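Ricin B-related lectin (Polyporus squamosus, PDB 3PHZ) binds galactose and two calcium ions, and so probably acts as a carbohydrate-recognising lectin. Local coordinates at residues A[238-243]-A[281-286]. Numbering follows the deposited sequence.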
ATOM      1  N   LEU A 238       0.735   0.726  10.086  1.00 20.40           N
ATOM      2  CA  LEU A 238       1.757   1.645   9.624  1.00 20.92           C
ATOM      3  C   LEU A 238       2.008   2.633  10.760  1.00 20.89           C
ATOM      4  O   LEU A 238       1.078   2.931  11.510  1.00 20.01           O
ATOM      5  CB  LEU A 238       1.131   2.332   8.375  1.00 23.89           C
ATOM      6  CG  LEU A 238       1.608   3.553   7.700  1.00 32.30           C
ATOM      7  CD1 LEU A 238       3.087   3.437   7.308  1.00 36.67           C
ATOM      8  CD2 LEU A 238       0.712   3.395   6.437  1.00 37.73           C
ATOM      9  N   MET A 239       3.241   3.113  10.908  1.00 19.45           N
ATOM     10  CA  MET A 239       3.556   4.210  11.858  1.00 22.40           C
ATOM     11  C   MET A 239       4.633   5.070  11.250  1.00 22.81           C
ATOM     12  O   MET A 239       5.454   4.593  10.442  1.00 21.48           O
ATOM     13  CB  MET A 239       3.979   3.706  13.218  1.00 24.85           C
ATOM     14  CG  MET A 239       5.261   2.922  13.287  1.00 29.95           C
ATOM     15  SD  MET A 239       6.366   3.265  14.776  1.00 42.95           S
ATOM     16  CE  MET A 239       6.595   4.928  14.149  1.00 24.91           C
ATOM     17  N   PHE A 240       4.575   6.368  11.568  1.00 23.40           N
ATOM     18  CA  PHE A 240       5.633   7.330  11.194  1.00 25.08           C
ATOM     19  C   PHE A 240       6.257   7.773  12.495  1.00 27.24           C
ATOM     20  O   PHE A 240       5.549   7.972  13.497  1.00 27.38           O
ATOM     21  CB  PHE A 240       5.082   8.604  10.534  1.00 25.47           C
ATOM     22  CG  PHE A 240       4.388   8.399   9.200  1.00 25.14           C
ATOM     23  CD1 PHE A 240       4.535   7.218   8.447  1.00 26.82           C
ATOM     24  CD2 PHE A 240       3.626   9.453   8.664  1.00 28.34           C
ATOM     25  CE1 PHE A 240       3.898   7.063   7.201  1.00 23.89           C
ATOM     26  CE2 PHE A 240       2.972   9.328   7.403  1.00 28.71           C
ATOM     27  CZ  PHE A 240       3.109   8.129   6.676  1.00 26.43           C
ATOM     28  N   GLY A 241       7.581   7.853  12.530  1.00 26.86           N
ATOM     29  CA  GLY A 241       8.286   8.133  13.764  1.00 29.26           C
ATOM     30  C   GLY A 241       9.458   9.039  13.474  1.00 32.20           C
ATOM     31  O   GLY A 241       9.862   9.210  12.287  1.00 31.64           O
ATOM     32  N   SER A 242       9.992   9.641  14.534  1.00 32.69           N
ATOM     33  CA  SER A 242      11.177  10.457  14.351  1.00 35.75           C
ATOM     34  C   SER A 242      12.105  10.430  15.543  1.00 37.69           C
ATOM     35  O   SER A 242      11.786   9.947  16.629  1.00 36.20           O
ATOM     36  CB  SER A 242      10.819  11.899  14.004  1.00 35.81           C
ATOM     37  OG  SER A 242      10.310  12.511  15.158  1.00 41.46           O
ATOM     38  N   LYS A 243      13.285  10.973  15.302  1.00 40.59           N
ATOM     39  CA  LYS A 243      14.212  11.318  16.348  1.00 44.43           C
ATOM     40  C   LYS A 243      14.991  12.501  15.789  1.00 46.46           C
ATOM     41  O   LYS A 243      14.648  13.011  14.694  1.00 47.43           O
ATOM     42  CB  LYS A 243      15.079  10.106  16.765  1.00 44.58           C
ATOM     43  CG  LYS A 243      15.825   9.345  15.681  1.00 46.25           C
ATOM     44  CD  LYS A 243      16.235   7.990  16.278  1.00 49.33           C
ATOM     45  CE  LYS A 243      17.372   7.299  15.534  1.00 52.05           C
ATOM     46  NZ  LYS A 243      17.380   5.885  15.991  1.00 50.93           N
ATOM     47  N   ALA A 281       7.023   7.406  17.744  1.00 30.10           N
ATOM     48  CA  ALA A 281       5.909   7.557  16.802  1.00 28.47           C
ATOM     49  C   ALA A 281       5.119   8.813  17.038  1.00 27.88           C
ATOM     50  O   ALA A 281       4.891   9.228  18.214  1.00 27.62           O
ATOM     51  CB  ALA A 281       4.984   6.365  16.901  1.00 29.05           C
ATOM     52  N   TYR A 282       4.659   9.419  15.946  1.00 26.07           N
ATOM     53  CA  TYR A 282       3.738  10.549  16.052  1.00 26.23           C
ATOM     54  C   TYR A 282       2.501  10.311  15.200  1.00 26.59           C
ATOM     55  O   TYR A 282       1.587  11.150  15.208  1.00 27.24           O
ATOM     56  CB  TYR A 282       4.435  11.895  15.700  1.00 26.70           C
ATOM     57  CG  TYR A 282       5.119  11.862  14.344  1.00 28.71           C
ATOM     58  CD1 TYR A 282       4.420  12.094  13.154  1.00 31.03           C
ATOM     59  CD2 TYR A 282       6.488  11.538  14.258  1.00 32.25           C
ATOM     60  CE1 TYR A 282       5.095  12.044  11.902  1.00 29.33           C
ATOM     61  CE2 TYR A 282       7.158  11.474  13.036  1.00 33.02           C
ATOM     62  CZ  TYR A 282       6.447  11.719  11.861  1.00 32.30           C
ATOM     63  OH  TYR A 282       7.155  11.637  10.674  1.00 33.83           O
ATOM     64  N   PHE A 283       2.463   9.206  14.412  1.00 26.32           N
ATOM     65  CA  PHE A 283       1.315   8.994  13.515  1.00 25.84           C
ATOM     66  C   PHE A 283       1.229   7.531  13.182  1.00 25.41           C
ATOM     67  O   PHE A 283       2.266   6.891  13.111  1.00 24.11           O
ATOM     68  CB  PHE A 283       1.525   9.743  12.211  1.00 25.37           C
ATOM     69  CG  PHE A 283       0.488   9.444  11.196  1.00 33.49           C
ATOM     70  CD1 PHE A 283      -0.780  10.002  11.300  1.00 36.60           C
ATOM     71  CD2 PHE A 283       0.752   8.532  10.151  1.00 36.27           C
ATOM     72  CE1 PHE A 283      -1.766   9.713  10.342  1.00 42.89           C
ATOM     73  CE2 PHE A 283      -0.229   8.212   9.214  1.00 40.98           C
ATOM     74  CZ  PHE A 283      -1.488   8.821   9.299  1.00 43.11           C
ATOM     75  N   GLY A 284       0.031   7.007  12.962  1.00 23.77           N
ATOM     76  CA  GLY A 284      -0.040   5.580  12.489  1.00 23.50           C
ATOM     77  C   GLY A 284      -1.460   5.194  12.139  1.00 22.85           C
ATOM     78  O   GLY A 284      -2.347   5.982  12.302  1.00 23.77           O
ATOM     79  N   LEU A 285      -1.652   3.962  11.664  1.00 21.23           N
ATOM     80  CA  LEU A 285      -2.934   3.553  11.118  1.00 21.92           C
ATOM     81  C   LEU A 285      -2.951   2.037  11.102  1.00 21.55           C
ATOM     82  O   LEU A 285      -1.870   1.429  10.999  1.00 21.60           O
ATOM     83  CB  LEU A 285      -2.985   4.074   9.678  1.00 23.14           C
ATOM     84  CG  LEU A 285      -4.023   3.689   8.681  1.00 30.27           C
ATOM     85  CD1 LEU A 285      -5.404   4.027   9.282  1.00 31.63           C
ATOM     86  CD2 LEU A 285      -3.736   4.558   7.425  1.00 29.62           C
ATOM     87  N   PHE A 286      -4.144   1.437  11.160  1.00 19.64           N
ATOM     88  CA  PHE A 286      -4.264   0.014  10.897  1.00 20.31           C
ATOM     89  C   PHE A 286      -5.669  -0.269  10.371  1.00 20.04           C
ATOM     90  O   PHE A 286      -6.391   0.710  10.105  1.00 20.49           O
ATOM     91  CB  PHE A 286      -3.879  -0.871  12.115  1.00 20.35           C
ATOM     92  CG  PHE A 286      -4.848  -0.827  13.285  1.00 18.24           C
ATOM     93  CD1 PHE A 286      -5.772  -1.881  13.515  1.00 18.06           C
ATOM     94  CD2 PHE A 286      -4.785   0.262  14.207  1.00 20.72           C
ATOM     95  CE1 PHE A 286      -6.561  -1.909  14.655  1.00 19.52           C
ATOM     96  CE2 PHE A 286      -5.614   0.269  15.383  1.00 18.13           C
ATOM     97  CZ  PHE A 286      -6.486  -0.855  15.608  1.00 17.06           C
ATOM     98  OXT PHE A 286      -6.073  -1.425  10.183  1.00 19.33           O
TER
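The carbonyl oxygen F240 O is gripped by two successive amides of the facing strand: Y282 N donates at 3.0 Å in a nearly straight bond, F283 N at 3.4 Å in a weak one, and A281 CA adds a CA-H...O contact. Y282 and F283 thus both face F240, a classic beta bulge that shifts the antiparallel register by one residue, pairing G241 with A281. Within the bulge F240 N also bonds F283 O at 2.8 Å; beyond it M239 pairs with G284, and L238 and L285 exchange two backbone bonds. On the sheet face that carries F240 and F283, the two phenyl groups run side by side; F283 CD2 lies over one face of the F240 ring, 3.4 Å from F240 CD2 and offset toward the rim, with the planes inclined at 37°. With CG between the backbone N and the carbonyl carbon (chi1 54°), the Y282 ring lies across strand 238-243: F240 O is over one of its faces, CE2 comes 3.4 Å from G241 C, and CZ meets F240 CB. M239 occupies the other sheet face, its chain bent so that CE presses tightly on A281 CB at 3.5 Å. At the dimer interface the F240 ring meets Y173 of the second subunit edge-to-face, and F283 packs on K171 of that subunit. In the C-terminal agglutinin domain, strand 233-243 lies between strands 246-255 and 280-285; Y250 and W252 of strand 246-255 pack on M239, as does F170, and the F240 side chain lies close to D209, a calcium ligand at the start of helix 208-226.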